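Local coordinates for protein titin (Homo sapiens, PDB 2A38) that forms part of the scaffold of the muscle sarcomere, its two N-terminal immunoglobulin domains, Z1 and Z2, probably lying in the Z-disc, at residues Gln4-Gln10 with Ala27-Phe32; Leu51-Gln55 with Leu65-Ala69; Glu165-Glu169 with Glu190-Gln194. All blocks are in the same frame, centred on the assembly; numbering follows the deposited sequence.

Overall arrangement
Two of the three contacts belong to the first immunoglobulin domain and one to the second. Interactions 1 and 2 share a sheet, in which strands 23-32 and 62-67 are neighbours; their centres are 23 Å apart and their nearest atoms about 7 Å, so they belong to one sheet without touching. Interaction 1 carries His28, which binds the cadmium ion together with Glu26; the side chain of Thr66 in interaction 2 is about 12 Å from that metal. Interaction 3 lies on the other side of the chain's centre, with its own centre 53 Å from that of interaction 2 and 75 Å from that of interaction 1, a separation that reflects an extended pair of domains.

Interaction 1 (Gln4-Gln10 with Ala27-Phe32); sequences QAPTFTQ and AHISGF. With CD (cadmium ion), chain D.
Phe8 and Ile29 face each other as an antiparallel, non-hydrogen-bonded pair, their side chains running abreast. In Phe8, CB lies near the carbonyl oxygen of His28. With chi1 at -76° the ring stands opposite the carbonyl carbon and extends along Ile29. Near the ring plane, Phe8 CD2 meets Ala27 CB at 4.0 Å. Phe8 CE2 comes to 3.5 Å from Ile29 CG1, and at the tip CZ reaches the end of the same isoleucine. A serine in its place would probably leave the CG1-CD1 arm of Ile29 without its aromatic partner and open a gap beside Ala27.

On the other surface of the strands Thr7 CG2 presses against Ser30 CB at a tight 3.1 Å, beside the backbone pair, where Ser30 N donates to Thr7 O at 2.7 Å. Gly31 suits its place because at these backbone angles a CB would run into the carbonyl oxygen of Ser30, and Pro6 CA is also close. Further along, a classic beta bulge sets two residues, Thr9 and Gln10, opposite the single His28: Thr9 N gives His28 O a bond of 2.8 Å, Gln10 N adds a weak one, and His28 N returns a bond to Gln10 O. Gln10 CB touches the edge of the imidazole at CD2, while NE2 of His28 binds the cadmium ion at 2.4 Å, with a water and Glu26 as further ligands.

Strand 4-8 is the outermost A strand of the I-set fold. The chain turns a corner at Thr9, after which strand 15-18 joins the other sheet of the sandwich. Phe8 faces inward onto Leu80 of strand 76-84 and Ala89 and Ser91 of strand 87-98. Strand 23-32, next in the sheet, bonds on its other edge to strand 62-67.

Interaction 2 (Leu51-Gln55 with Leu65-Ala69); sequences LPGVQ and LTIPA
A chi1 of -164° swings Leu51 CG to the side away from its own backbone N, and an extended chi2 carries CD1 on to Ile67, whose CG1 stands opposite its carbonyl carbon (chi1 -56°). The two side chains cross at about a right angle, and CD1 of Leu51 meets CD1 of Ile67 at 3.8 Å. Val54 lays its CG2 methyl against CD2 of Leu65, also 3.8 Å away, and more loosely against CG1 of Ile67. Branched and long aliphatic residues suit these places because they are buried: Leu51 and Leu65 both reach Ile46, and Leu51 and Ile67 both touch Tyr78 of strand 76-84.

Leu51 to Val54 form a type II beta turn that leads the chain into strand 55-59, the D strand of the I-set immunoglobulin fold, which runs antiparallel to strand 62-67, the E strand. Gly53 is in the third position of the turn at a positive phi of 85°, where a CB would strike the carbonyl oxygen of Pro52. Its own carbonyl oxygen comes close to the ring of Pro68, with Gly53 O 3.0 Å from Pro68 CD.

Past the turn the backbones pair. Gln55 N donates to Thr66 O at 2.8 Å, almost perfectly straight, and Thr66 N answers with an equally short bond to Gln55 O. The CA of Val54 adds a longer contact to Thr66 O, at 3.6 Å. Gln55 and Thr66 stand next to each other on the outer surface, where polar residues suit the solvent-facing side. There the amide oxygen OE1 of Gln55 rests 3.8 Å from the methyl CG2 of Thr66, which packs against the amide, while CB and CG of Gln55 border Thr66 O.

Interaction 3 (Glu165-Glu169 with Glu190-Gln194); sequences EAYPE and ELLVQ
The flat peptide between Tyr167 and Pro168 turns one face to Val193, whose CG1 methyl sits almost straight above the carbonyl carbon, 3.6 Å from Tyr167 C. Tyr167 CB points away from strand 183-193; at the edge of the ring, in its plane, Glu165 OE1 accepts a hydrogen bond of 2.7 Å from Tyr167 OH. In the immunoglobulin I-set fold this is the end of the second domain where the chain leaves strand 158-166, the E strand, and heads through a short 3-10 turn toward strand 172-180, the F strand, while strand 183-193, the G strand, finishes beside it.

Val193 carries the contact. Its chi1 of -174° places CG1 opposite its backbone N; Val193 CG1 also comes to 3.6 Å from Ala166 O, while CG2 meets Ala166 CB at 4.0 Å. A compact branched residue fits here, since its two methyls can touch backbone and side chain together. A single methyl suits Ala166, whose buried CB needs only to meet Val193 CG2. Pro168 starts the 3-10 turn, which needs no hydrogen from its N, and its CD lies 4.2 Å from Val193 CG1.

Ser171 OG ties turn to strand by bonding both Val193 N and Pro168 O; within the turn Asp170 accepts from Tyr167 N. At the fragment's last residue, the carboxylate oxygen OXT of Gln194 lies 3.8 Å from Pro168 CG.

Interaction 1 (Gln4-Gln10 with Ala27-Phe32)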
# COMPACT_ATOMS: atom_id res chain seq x y z
N GLN A 4 -28.99 23.00 25.31
CA GLN A 4 -27.62 23.47 25.31
C GLN A 4 -27.02 23.44 23.91
O GLN A 4 -27.14 22.44 23.20
CB GLN A 4 -26.84 22.59 26.27
CG GLN A 4 -25.36 22.77 26.28
CD GLN A 4 -24.72 21.84 27.28
OE1 GLN A 4 -24.81 22.06 28.50
NE2 GLN A 4 -24.09 20.78 26.79
N ALA A 5 -26.38 24.54 23.53
CA ALA A 5 -25.75 24.66 22.22
C ALA A 5 -24.68 23.57 22.11
O ALA A 5 -24.18 23.08 23.12
CB ALA A 5 -25.13 26.04 22.04
N PRO A 6 -24.31 23.19 20.88
CA PRO A 6 -23.30 22.15 20.67
C PRO A 6 -21.93 22.53 21.21
O PRO A 6 -21.52 23.68 21.12
CB PRO A 6 -23.29 21.98 19.15
CG PRO A 6 -24.69 22.40 18.76
CD PRO A 6 -24.88 23.62 19.59
N THR A 7 -21.22 21.55 21.74
CA THR A 7 -19.90 21.77 22.31
C THR A 7 -19.06 20.52 22.10
O THR A 7 -19.59 19.40 22.12
CB THR A 7 -19.99 22.03 23.84
OG1 THR A 7 -18.73 22.47 24.34
CG2 THR A 7 -20.36 20.74 24.57
N PHE A 8 -17.77 20.70 21.87
CA PHE A 8 -16.89 19.56 21.71
C PHE A 8 -16.20 19.30 23.03
O PHE A 8 -15.38 20.09 23.47
CB PHE A 8 -15.85 19.81 20.62
CG PHE A 8 -16.39 19.72 19.25
CD1 PHE A 8 -17.05 20.79 18.67
CD2 PHE A 8 -16.30 18.53 18.54
CE1 PHE A 8 -17.62 20.69 17.41
CE2 PHE A 8 -16.87 18.41 17.28
CZ PHE A 8 -17.53 19.50 16.71
N THR A 9 -16.54 18.19 23.67
CA THR A 9 -15.88 17.89 24.93
C THR A 9 -14.51 17.29 24.62
O THR A 9 -13.64 17.24 25.48
CB THR A 9 -16.74 16.94 25.78
OG1 THR A 9 -17.01 15.74 25.05
CG2 THR A 9 -18.06 17.62 26.14
N GLN A 10 -14.34 16.85 23.38
CA GLN A 10 -13.08 16.29 22.88
C GLN A 10 -13.00 16.73 21.43
O GLN A 10 -13.80 16.29 20.60
CB GLN A 10 -13.06 14.77 22.95
CG GLN A 10 -12.74 14.19 24.31
CD GLN A 10 -11.44 14.73 24.90
OE1 GLN A 10 -10.41 14.82 24.21
NE2 GLN A 10 -11.48 15.07 26.18
N ALA A 27 -14.29 12.56 17.79
CA ALA A 27 -14.60 13.72 18.59
C ALA A 27 -15.77 13.40 19.49
O ALA A 27 -16.53 12.49 19.22
CB ALA A 27 -14.96 14.89 17.69
N HIS A 28 -15.88 14.13 20.59
CA HIS A 28 -16.99 13.94 21.50
C HIS A 28 -17.76 15.22 21.45
O HIS A 28 -17.21 16.31 21.65
CB HIS A 28 -16.50 13.67 22.91
CG HIS A 28 -16.00 12.28 23.10
ND1 HIS A 28 -16.79 11.28 23.61
CD2 HIS A 28 -14.82 11.71 22.78
CE1 HIS A 28 -16.12 10.14 23.60
NE2 HIS A 28 -14.92 10.38 23.10
N ILE A 29 -19.05 15.10 21.18
CA ILE A 29 -19.90 16.25 21.08
C ILE A 29 -21.00 16.19 22.11
O ILE A 29 -21.62 15.15 22.32
CB ILE A 29 -20.52 16.33 19.68
CG1 ILE A 29 -19.40 16.41 18.64
CG2 ILE A 29 -21.47 17.52 19.59
CD1 ILE A 29 -19.88 16.31 17.22
N SER A 30 -21.23 17.33 22.75
CA SER A 30 -22.28 17.43 23.75
C SER A 30 -23.32 18.41 23.20
O SER A 30 -23.07 19.11 22.24
CB SER A 30 -21.67 17.95 25.06
OG SER A 30 -22.57 17.78 26.14
N GLY A 31 -24.50 18.44 23.81
CA GLY A 31 -25.55 19.34 23.34
C GLY A 31 -26.93 18.78 23.61
O GLY A 31 -27.12 17.56 23.71
N PHE A 32 -27.92 19.65 23.75
CA PHE A 32 -29.27 19.19 23.99
C PHE A 32 -30.30 20.13 23.37
O PHE A 32 -30.31 21.32 23.67
CB PHE A 32 -29.54 19.05 25.48
CG PHE A 32 -30.84 18.38 25.78
CD1 PHE A 32 -31.00 17.02 25.54
CD2 PHE A 32 -31.94 19.11 26.21
CE1 PHE A 32 -32.24 16.40 25.72
CE2 PHE A 32 -33.18 18.51 26.39
CZ PHE A 32 -33.33 17.14 26.14
CD CD D . -13.04 8.88 22.86
O HOH W 1 -11.56 10.57 22.37

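Interaction 2 (Leu51-Gln55 with Leu65-Ala69)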
# COMPACT_ATOMS: atom_id res chain seq x y z
N LEU A 51 -15.92 10.11 -0.78
CA LEU A 51 -14.73 9.44 -0.27
C LEU A 51 -15.16 7.99 -0.01
O LEU A 51 -15.56 7.63 1.10
CB LEU A 51 -14.27 10.10 1.04
CG LEU A 51 -12.86 9.82 1.58
CD1 LEU A 51 -12.65 10.67 2.82
CD2 LEU A 51 -12.68 8.34 1.91
N PRO A 52 -15.09 7.14 -1.04
CA PRO A 52 -15.47 5.72 -0.95
C PRO A 52 -14.72 4.94 0.13
O PRO A 52 -13.53 5.16 0.35
CB PRO A 52 -15.19 5.20 -2.36
CG PRO A 52 -14.05 6.06 -2.81
CD PRO A 52 -14.48 7.43 -2.36
N GLY A 53 -15.42 4.02 0.79
CA GLY A 53 -14.81 3.23 1.83
C GLY A 53 -14.84 3.94 3.17
O GLY A 53 -14.56 3.34 4.21
N VAL A 54 -15.19 5.23 3.15
CA VAL A 54 -15.24 6.03 4.37
C VAL A 54 -16.36 5.56 5.30
O VAL A 54 -17.52 5.44 4.89
CB VAL A 54 -15.46 7.54 4.07
CG1 VAL A 54 -16.90 7.81 3.65
CG2 VAL A 54 -15.08 8.36 5.27
N GLN A 55 -16.00 5.29 6.54
CA GLN A 55 -16.97 4.83 7.53
C GLN A 55 -17.26 5.97 8.49
O GLN A 55 -16.38 6.43 9.21
CB GLN A 55 -16.40 3.64 8.30
CG GLN A 55 -15.70 2.61 7.42
CD GLN A 55 -15.20 1.41 8.21
OE1 GLN A 55 -14.51 1.55 9.22
NE2 GLN A 55 -15.56 0.21 7.75
N LEU A 65 -14.96 9.14 12.08
CA LEU A 65 -14.80 9.06 10.63
C LEU A 65 -13.56 8.22 10.39
O LEU A 65 -12.46 8.61 10.76
CB LEU A 65 -14.61 10.45 10.03
CG LEU A 65 -14.52 10.48 8.50
CD1 LEU A 65 -14.93 11.84 7.99
CD2 LEU A 65 -13.12 10.13 8.06
N THR A 66 -13.73 7.06 9.78
CA THR A 66 -12.60 6.17 9.52
C THR A 66 -12.38 5.90 8.05
O THR A 66 -13.31 5.59 7.32
CB THR A 66 -12.79 4.81 10.23
OG1 THR A 66 -12.83 5.01 11.65
CG2 THR A 66 -11.63 3.88 9.89
N ILE A 67 -11.13 6.04 7.62
CA ILE A 67 -10.76 5.76 6.24
C ILE A 67 -9.92 4.49 6.33
O ILE A 67 -8.82 4.52 6.89
CB ILE A 67 -9.92 6.88 5.62
CG1 ILE A 67 -10.67 8.21 5.72
CG2 ILE A 67 -9.61 6.55 4.17
CD1 ILE A 67 -9.92 9.39 5.14
N PRO A 68 -10.43 3.36 5.82
CA PRO A 68 -9.73 2.07 5.84
C PRO A 68 -8.31 2.14 5.29
O PRO A 68 -7.34 2.09 6.05
CB PRO A 68 -10.65 1.18 5.00
CG PRO A 68 -12.01 1.71 5.34
CD PRO A 68 -11.79 3.20 5.25
N ALA A 69 -8.17 2.25 3.97
CA ALA A 69 -6.85 2.35 3.35
C ALA A 69 -6.65 3.80 2.93
O ALA A 69 -7.18 4.24 1.92
CB ALA A 69 -6.77 1.44 2.13

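Interaction 3 (Glu165-Glu169 with Glu190-Gln194)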
# COMPACT_ATOMS: atom_id res chain seq x y z
N GLU A 165 15.26 -25.25 -24.00
CA GLU A 165 16.07 -26.44 -24.18
C GLU A 165 17.40 -26.19 -23.50
O GLU A 165 18.26 -25.50 -24.04
CB GLU A 165 16.33 -26.70 -25.65
CG GLU A 165 15.21 -27.34 -26.40
CD GLU A 165 15.56 -27.54 -27.86
OE1 GLU A 165 16.50 -28.30 -28.16
OE2 GLU A 165 14.88 -26.91 -28.70
N ALA A 166 17.58 -26.76 -22.31
CA ALA A 166 18.80 -26.57 -21.56
C ALA A 166 19.90 -27.53 -21.98
O ALA A 166 19.68 -28.74 -22.03
CB ALA A 166 18.50 -26.73 -20.09
N TYR A 167 21.07 -26.97 -22.28
CA TYR A 167 22.25 -27.75 -22.67
C TYR A 167 23.39 -27.41 -21.71
O TYR A 167 23.35 -26.37 -21.05
CB TYR A 167 22.66 -27.46 -24.12
CG TYR A 167 21.67 -28.03 -25.12
CD1 TYR A 167 20.69 -27.23 -25.70
CD2 TYR A 167 21.66 -29.40 -25.39
CE1 TYR A 167 19.70 -27.78 -26.52
CE2 TYR A 167 20.67 -29.97 -26.20
CZ TYR A 167 19.70 -29.15 -26.76
OH TYR A 167 18.69 -29.73 -27.51
N PRO A 168 24.42 -28.28 -21.62
CA PRO A 168 25.57 -28.06 -20.72
C PRO A 168 26.17 -26.64 -20.71
O PRO A 168 26.60 -26.16 -19.67
CB PRO A 168 26.56 -29.11 -21.20
CG PRO A 168 25.67 -30.23 -21.60
CD PRO A 168 24.60 -29.51 -22.40
N GLU A 169 26.19 -25.97 -21.86
CA GLU A 169 26.71 -24.60 -21.94
C GLU A 169 25.90 -23.60 -21.10
O GLU A 169 26.38 -22.50 -20.81
CB GLU A 169 26.73 -24.14 -23.40
CG GLU A 169 27.93 -24.60 -24.20
CD GLU A 169 27.82 -24.31 -25.70
OE1 GLU A 169 27.31 -23.22 -26.06
OE2 GLU A 169 28.25 -25.16 -26.50
N GLU A 190 21.93 -22.18 -8.46
CA GLU A 190 22.85 -22.90 -9.31
C GLU A 190 22.09 -23.79 -10.28
O GLU A 190 21.26 -24.60 -9.88
CB GLU A 190 23.75 -23.77 -8.44
CG GLU A 190 25.07 -24.12 -9.08
CD GLU A 190 25.90 -22.89 -9.37
OE1 GLU A 190 25.94 -21.99 -8.50
OE2 GLU A 190 26.53 -22.84 -10.46
N LEU A 191 22.37 -23.64 -11.57
CA LEU A 191 21.73 -24.48 -12.57
C LEU A 191 22.76 -25.43 -13.15
O LEU A 191 23.77 -24.98 -13.68
CB LEU A 191 21.15 -23.63 -13.69
CG LEU A 191 20.67 -24.47 -14.86
CD1 LEU A 191 19.51 -25.39 -14.42
CD2 LEU A 191 20.24 -23.55 -15.98
N LEU A 192 22.51 -26.73 -13.04
CA LEU A 192 23.43 -27.73 -13.59
C LEU A 192 22.75 -28.59 -14.64
O LEU A 192 21.71 -29.18 -14.39
CB LEU A 192 23.95 -28.65 -12.48
CG LEU A 192 25.09 -28.18 -11.57
CD1 LEU A 192 24.85 -26.76 -11.09
CD2 LEU A 192 25.19 -29.13 -10.39
N VAL A 193 23.35 -28.65 -15.83
CA VAL A 193 22.81 -29.45 -16.91
C VAL A 193 23.81 -30.55 -17.28
O VAL A 193 24.96 -30.25 -17.60
CB VAL A 193 22.53 -28.60 -18.17
CG1 VAL A 193 21.84 -29.44 -19.23
CG2 VAL A 193 21.68 -27.40 -17.81
N GLN A 194 23.37 -31.80 -17.22
CA GLN A 194 24.24 -32.94 -17.55
C GLN A 194 24.27 -33.24 -19.05
O GLN A 194 23.18 -33.24 -19.67
CB GLN A 194 23.77 -34.19 -16.81
CG GLN A 194 23.85 -34.09 -15.31
CD GLN A 194 23.61 -35.43 -14.64
OE1 GLN A 194 23.66 -35.54 -13.41
NE2 GLN A 194 23.34 -36.46 -15.43
OXT GLN A 194 25.37 -33.48 -19.60